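Local coordinates for CYTH domain-containing protein (Pyrococcus horikoshii, PDB 2DC4) that is of unknown function but, as a CYTH-domain protein, probably binds a triphosphate compound inside its beta-barrel tunnel, at residues V46-N51 / D79-I84; S55-K60 / L73-Q78. All blocks are in the same frame, centred on the assembly; numbering follows the deposited sequence.

Contact 1 of 2, residues V46-N51 / D79-I84; sequences VRKINN and DPEGAI
The pyrrolidine ring of P80 meets K48 at its CB-CG side, and the lysine's aliphatic chain crosses it at about a right angle. K48 CG, anti to the carbonyl carbon and beside the backbone N, presses on P80 CB at 3.3 Å, closer than usual carbon contact, and K48 CD rests 3.7 Å from P80 CG; S55 of the next strand also touches this ring. Of the E81 carboxylate, OE2 reaches the strand, 3.8 Å from K48 CD. The arrangement is a helix packed on a strand of the antiparallel barrel of the CYTH fold: residues 80-84 of helix 80-89 run nearly antiparallel, at 163°, to residues 46-49 of strand 42-49, and these short axes come within 8.6 Å.

No hydrogen bond crosses between 46-51 and 79-84. A bend at chi3 (-73°) turns K48 CE aside, and K48 NZ stays 4.1 Å from E81 OE2, beyond a salt bridge. NZ instead pairs with E32 on strand 24-36, so the E81 carboxylate probably contributes no more than a longer-range attraction.

One turn further on, apolar contacts take over. V46 crosses I84 obliquely, its CB 3.8 Å from I84 CG1, while V46 CG2 touches A83 CB at 3.9 Å. I84 also packs on V34 of strand 24-36, so it touches two neighbouring strands. A83 and D79 pack against F75 of the second subunit, placing this helix start at the dimer interface.

D79 is the N-cap: G82 N donates to D79 OD1 at 2.8 Å, approaching from above the carboxylate plane, 60° out of it.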
loop_
_atom_site.group_PDB
_atom_site.type_symbol
_atom_site.label_atom_id
_atom_site.label_comp_id
_atom_site.label_asym_id
_atom_site.label_seq_id
_atom_site.Cartn_x
_atom_site.Cartn_y
_atom_site.Cartn_z
ATOM N N VAL A 46 -8.051 -5.127 -1.242
ATOM C CA VAL A 46 -7.199 -4.562 -2.272
ATOM C C VAL A 46 -8.105 -4.520 -3.492
ATOM O O VAL A 46 -8.614 -5.551 -3.934
ATOM C CB VAL A 46 -5.989 -5.451 -2.589
ATOM C CG1 VAL A 46 -5.270 -4.912 -3.819
ATOM C CG2 VAL A 46 -5.050 -5.500 -1.395
ATOM N N ARG A 47 -8.321 -3.324 -4.020
ATOM C CA ARG A 47 -9.182 -3.153 -5.186
ATOM C C ARG A 47 -8.427 -2.840 -6.468
ATOM O O ARG A 47 -7.478 -2.057 -6.470
ATOM C CB ARG A 47 -10.190 -2.026 -4.935
ATOM C CG ARG A 47 -10.908 -1.549 -6.199
ATOM C CD ARG A 47 -12.060 -0.597 -5.873
ATOM N NE ARG A 47 -13.101 -1.265 -5.097
ATOM C CZ ARG A 47 -14.106 -0.636 -4.490
ATOM N NH1 ARG A 47 -14.210 0.683 -4.565
ATOM N NH2 ARG A 47 -15.003 -1.329 -3.805
ATOM N N LYS A 48 -8.864 -3.482 -7.549
ATOM C CA LYS A 48 -8.323 -3.260 -8.883
ATOM C C LYS A 48 -9.483 -2.781 -9.755
ATOM O O LYS A 48 -10.547 -3.401 -9.773
ATOM C CB LYS A 48 -7.768 -4.559 -9.474
ATOM C CG LYS A 48 -6.473 -5.018 -8.853
ATOM C CD LYS A 48 -5.990 -6.333 -9.453
ATOM C CE LYS A 48 -6.825 -7.520 -8.982
ATOM N NZ LYS A 48 -6.278 -8.819 -9.467
ATOM N N ILE A 49 -9.291 -1.663 -10.447
ATOM C CA ILE A 49 -10.315 -1.151 -11.347
ATOM C C ILE A 49 -9.699 -1.453 -12.698
ATOM O O ILE A 49 -8.849 -0.723 -13.193
ATOM C CB ILE A 49 -10.525 0.350 -11.183
ATOM C CG1 ILE A 49 -10.764 0.674 -9.705
ATOM C CG2 ILE A 49 -11.742 0.791 -12.006
ATOM C CD1 ILE A 49 -11.009 2.147 -9.423
ATOM N N ASN A 50 -10.132 -2.559 -13.279
ATOM C CA ASN A 50 -9.574 -3.026 -14.532
ATOM C C ASN A 50 -9.695 -2.163 -15.778
ATOM O O ASN A 50 -8.853 -2.263 -16.674
ATOM C CB ASN A 50 -10.099 -4.435 -14.779
ATOM C CG ASN A 50 -9.889 -5.332 -13.574
ATOM O OD1 ASN A 50 -8.795 -5.855 -13.354
ATOM N ND2 ASN A 50 -10.950 -5.545 -12.803
ATOM N N ASN A 51 -10.710 -1.309 -15.845
ATOM C CA ASN A 51 -10.875 -0.465 -17.021
ATOM C C ASN A 51 -10.225 0.912 -16.893
ATOM O O ASN A 51 -10.150 1.654 -17.871
ATOM C CB ASN A 51 -12.366 -0.311 -17.356
ATOM C CG ASN A 51 -13.138 0.388 -16.260
ATOM O OD1 ASN A 51 -12.992 0.063 -15.087
ATOM N ND2 ASN A 51 -13.975 1.352 -16.641
ATOM N N ASP A 79 0.826 -1.329 -7.354
ATOM C CA ASP A 79 0.928 -2.767 -7.594
ATOM C C ASP A 79 -0.068 -3.545 -6.746
ATOM O O ASP A 79 0.210 -3.890 -5.601
ATOM C CB ASP A 79 2.364 -3.222 -7.294
ATOM C CG ASP A 79 2.546 -4.723 -7.423
ATOM O OD1 ASP A 79 1.664 -5.388 -8.008
ATOM O OD2 ASP A 79 3.583 -5.235 -6.942
ATOM N N PRO A 80 -1.257 -3.827 -7.303
ATOM C CA PRO A 80 -2.279 -4.572 -6.561
ATOM C C PRO A 80 -1.872 -6.021 -6.285
ATOM O O PRO A 80 -2.232 -6.587 -5.259
ATOM C CB PRO A 80 -3.504 -4.467 -7.462
ATOM C CG PRO A 80 -2.908 -4.398 -8.850
ATOM C CD PRO A 80 -1.735 -3.456 -8.648
ATOM N N GLU A 81 -1.121 -6.618 -7.205
ATOM C CA GLU A 81 -0.680 -7.995 -7.016
ATOM C C GLU A 81 0.273 -8.022 -5.832
ATOM O O GLU A 81 0.227 -8.932 -5.006
ATOM C CB GLU A 81 0.050 -8.525 -8.256
ATOM C CG GLU A 81 -0.826 -8.805 -9.475
ATOM C CD GLU A 81 -1.361 -7.548 -10.137
ATOM O OE1 GLU A 81 -0.605 -6.560 -10.246
ATOM O OE2 GLU A 81 -2.534 -7.556 -10.570
ATOM N N GLY A 82 1.133 -7.011 -5.760
ATOM C CA GLY A 82 2.087 -6.929 -4.670
ATOM C C GLY A 82 1.398 -6.682 -3.343
ATOM O O GLY A 82 1.802 -7.215 -2.318
ATOM N N ALA A 83 0.348 -5.869 -3.356
ATOM C CA ALA A 83 -0.384 -5.576 -2.127
ATOM C C ALA A 83 -1.073 -6.834 -1.600
ATOM O O ALA A 83 -1.126 -7.073 -0.390
ATOM C CB ALA A 83 -1.411 -4.482 -2.383
ATOM N N ILE A 84 -1.613 -7.634 -2.512
ATOM C CA ILE A 84 -2.278 -8.870 -2.122
ATOM C C ILE A 84 -1.241 -9.841 -1.557
ATOM O O ILE A 84 -1.472 -10.481 -0.531
ATOM C CB ILE A 84 -3.024 -9.478 -3.327
ATOM C CG1 ILE A 84 -4.263 -8.621 -3.618
ATOM C CG2 ILE A 84 -3.413 -10.928 -3.037
ATOM C CD1 ILE A 84 -4.912 -8.867 -4.967
#

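Contact 2 of 2, residues S55-K60 / L73-Q78; sequences SYITYK and LEFEVQ
Backbone hydrogen bonds pair I57 with F75 and Y59 with L73 along an antiparallel beta hairpin, strands 54-62 and 69-76, within the barrel of the CYTH fold. Both pairs are doubly bonded, and between them T58 and E74 form a non-hydrogen-bonded pair, as do Y56 and E76 beyond F75. Of these four bonds, Y59 N to L73 O is 2.8 Å and F75 N to I57 O is 3.2 Å. A fifth, V77 N to S55 O at 3.0 Å, comes from 45° above the carbonyl plane. The backbones of E76 and Q78 hydrogen-bond to the second subunit.

Apolar contacts fill the face carrying I57, Y59, L73 and F75. F75 CG lies between the backbone N and the carbonyl carbon (chi1 59°), and the side chain runs beside I57, whose CB stands 4.0 Å above one face of the ring, offset toward the rim. I57 crosses V77 at about a right angle, its CG1 3.6 Å from V77 CG1. A83 and F87 of helix 80-89 also touch I57, while Y59 packs on L86 of the second subunit and L73 on its G82.

On the other face the contacts are van der Waals packing. T58 and E74 lie side by side, the T58 CG2 methyl 3.3 Å from both E74 CG and the carboxylate oxygen E74 OE2. The Y56 ring sits obliquely to E76, CD2 coming 3.5 Å from E76 CA.

Polar bridges gather at the E76 carboxylate. K54 forms a salt bridge with OE1, and Q78 NE2 donates to OE2. One water accepts from S55 N and donates to E76 OE2 and V77 O; a second links Y56 OH to E76 OE1, donating to OE1 at 2.6 Å.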
loop_
_atom_site.group_PDB
_atom_site.type_symbol
_atom_site.label_atom_id
_atom_site.label_comp_id
_atom_site.label_asym_id
_atom_site.label_seq_id
_atom_site.Cartn_x
_atom_site.Cartn_y
_atom_site.Cartn_z
ATOM N N SER A 55 -5.576 1.141 -8.730
ATOM C CA SER A 55 -5.603 0.125 -7.680
ATOM C C SER A 55 -5.540 0.827 -6.335
ATOM O O SER A 55 -4.919 1.890 -6.211
ATOM C CB SER A 55 -4.416 -0.841 -7.806
ATOM O OG SER A 55 -4.466 -1.548 -9.032
ATOM N N TYR A 56 -6.193 0.241 -5.336
ATOM C CA TYR A 56 -6.222 0.828 -3.996
ATOM C C TYR A 56 -6.167 -0.190 -2.871
ATOM O O TYR A 56 -6.487 -1.365 -3.046
ATOM C CB TYR A 56 -7.522 1.626 -3.778
ATOM C CG TYR A 56 -7.762 2.730 -4.764
ATOM C CD1 TYR A 56 -8.346 2.475 -6.005
ATOM C CD2 TYR A 56 -7.354 4.031 -4.480
ATOM C CE1 TYR A 56 -8.514 3.496 -6.942
ATOM C CE2 TYR A 56 -7.515 5.053 -5.403
ATOM C CZ TYR A 56 -8.090 4.782 -6.631
ATOM O OH TYR A 56 -8.215 5.797 -7.546
ATOM N N ILE A 57 -5.738 0.274 -1.705
ATOM C CA ILE A 57 -5.784 -0.558 -0.517
ATOM C C ILE A 57 -6.833 0.193 0.283
ATOM O O ILE A 57 -6.763 1.422 0.393
ATOM C CB ILE A 57 -4.479 -0.567 0.292
ATOM C CG1 ILE A 57 -3.408 -1.353 -0.467
ATOM C CG2 ILE A 57 -4.744 -1.176 1.678
ATOM C CD1 ILE A 57 -2.076 -1.468 0.271
ATOM N N THR A 58 -7.817 -0.520 0.810
ATOM C CA THR A 58 -8.856 0.129 1.596
ATOM C C THR A 58 -9.119 -0.592 2.911
ATOM O O THR A 58 -9.240 -1.817 2.960
ATOM C CB THR A 58 -10.192 0.208 0.829
ATOM O OG1 THR A 58 -10.703 -1.115 0.658
ATOM C CG2 THR A 58 -10.013 0.858 -0.531
ATOM N N TYR A 59 -9.200 0.196 3.975
ATOM C CA TYR A 59 -9.469 -0.302 5.320
ATOM C C TYR A 59 -10.741 0.381 5.789
ATOM O O TYR A 59 -10.912 1.586 5.596
ATOM C CB TYR A 59 -8.325 0.076 6.263
ATOM C CG TYR A 59 -8.611 -0.163 7.736
ATOM C CD1 TYR A 59 -8.377 -1.405 8.325
ATOM C CD2 TYR A 59 -9.109 0.862 8.539
ATOM C CE1 TYR A 59 -8.630 -1.619 9.681
ATOM C CE2 TYR A 59 -9.368 0.660 9.894
ATOM C CZ TYR A 59 -9.123 -0.580 10.458
ATOM O OH TYR A 59 -9.357 -0.780 11.805
ATOM N N LYS A 60 -11.631 -0.388 6.402
ATOM C CA LYS A 60 -12.871 0.178 6.909
ATOM C C LYS A 60 -13.217 -0.376 8.273
ATOM O O LYS A 60 -12.898 -1.518 8.603
ATOM C CB LYS A 60 -14.040 -0.113 5.971
ATOM C CG LYS A 60 -14.002 0.605 4.638
ATOM C CD LYS A 60 -15.319 0.417 3.900
ATOM C CE LYS A 60 -15.311 1.125 2.554
ATOM N NZ LYS A 60 -16.616 0.998 1.843
ATOM N N LEU A 73 -10.230 4.331 5.271
ATOM C CA LEU A 73 -8.854 4.722 5.016
ATOM C C LEU A 73 -8.537 4.088 3.676
ATOM O O LEU A 73 -8.458 2.865 3.565
ATOM C CB LEU A 73 -7.926 4.169 6.093
ATOM C CG LEU A 73 -6.426 4.418 5.901
ATOM C CD1 LEU A 73 -6.133 5.914 5.850
ATOM C CD2 LEU A 73 -5.668 3.763 7.036
ATOM N N GLU A 74 -8.380 4.921 2.655
ATOM C CA GLU A 74 -8.111 4.419 1.316
ATOM C C GLU A 74 -7.027 5.201 0.605
ATOM O O GLU A 74 -7.017 6.437 0.621
ATOM C CB GLU A 74 -9.387 4.476 0.469
ATOM C CG GLU A 74 -9.186 4.061 -0.984
ATOM C CD GLU A 74 -10.395 4.356 -1.846
ATOM O OE1 GLU A 74 -10.746 5.547 -1.993
ATOM O OE2 GLU A 74 -11.000 3.402 -2.375
ATOM N N PHE A 75 -6.104 4.480 -0.019
ATOM C CA PHE A 75 -5.055 5.140 -0.772
ATOM C C PHE A 75 -4.663 4.311 -1.976
ATOM O O PHE A 75 -4.780 3.084 -1.978
ATOM C CB PHE A 75 -3.836 5.459 0.113
ATOM C CG PHE A 75 -3.204 4.265 0.761
ATOM C CD1 PHE A 75 -2.210 3.537 0.106
ATOM C CD2 PHE A 75 -3.569 3.887 2.048
ATOM C CE1 PHE A 75 -1.592 2.450 0.730
ATOM C CE2 PHE A 75 -2.959 2.806 2.681
ATOM C CZ PHE A 75 -1.966 2.083 2.024
ATOM N N GLU A 76 -4.223 5.006 -3.013
ATOM C CA GLU A 76 -3.833 4.367 -4.257
ATOM C C GLU A 76 -2.480 3.676 -4.151
ATOM O O GLU A 76 -1.583 4.177 -3.485
ATOM C CB GLU A 76 -3.765 5.422 -5.360
ATOM C CG GLU A 76 -3.584 4.853 -6.753
ATOM C CD GLU A 76 -3.343 5.928 -7.800
ATOM O OE1 GLU A 76 -3.979 6.997 -7.728
ATOM O OE2 GLU A 76 -2.523 5.697 -8.709
ATOM N N VAL A 77 -2.352 2.516 -4.796
ATOM C CA VAL A 77 -1.080 1.793 -4.835
ATOM C C VAL A 77 -0.792 1.480 -6.295
ATOM O O VAL A 77 -1.708 1.426 -7.116
ATOM C CB VAL A 77 -1.102 0.477 -4.010
ATOM C CG1 VAL A 77 -1.454 0.794 -2.555
ATOM C CG2 VAL A 77 -2.080 -0.529 -4.611
ATOM N N GLN A 78 0.474 1.284 -6.633
ATOM C CA GLN A 78 0.814 1.010 -8.024
ATOM C C GLN A 78 0.896 -0.471 -8.365
ATOM O O GLN A 78 1.009 -0.829 -9.535
ATOM C CB GLN A 78 2.141 1.679 -8.385
ATOM C CG GLN A 78 2.128 3.198 -8.263
ATOM C CD GLN A 78 1.012 3.846 -9.060
ATOM O OE1 GLN A 78 0.928 3.683 -10.278
ATOM N NE2 GLN A 78 0.146 4.586 -8.373
HETATM O O HOH W 1 -3.070 2.694 -9.246
HETATM O O HOH W 2 -6.324 7.761 -6.996
#

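From the N terminus, the chain enters contact 1 on strand 42-49, turns, and comes back along strand 54-62 into contact 2. The chain then reverses, and strand 69-76 runs back beside 54-62, closing the inner loop by pairing 73-78 with 55-60. Helix 80-89 follows directly, and 79-84 closes the outer loop on 46-51. Contact 2 is therefore nested inside contact 1, their centres about 9 Å apart. They meet where strand 42-49 pairs with strand 54-62, R47 N lying 2.9 Å from Y56 O, a probable hydrogen bond. Together they tie three neighbouring barrel strands to the helix beside them, and both contacts reach the second subunit.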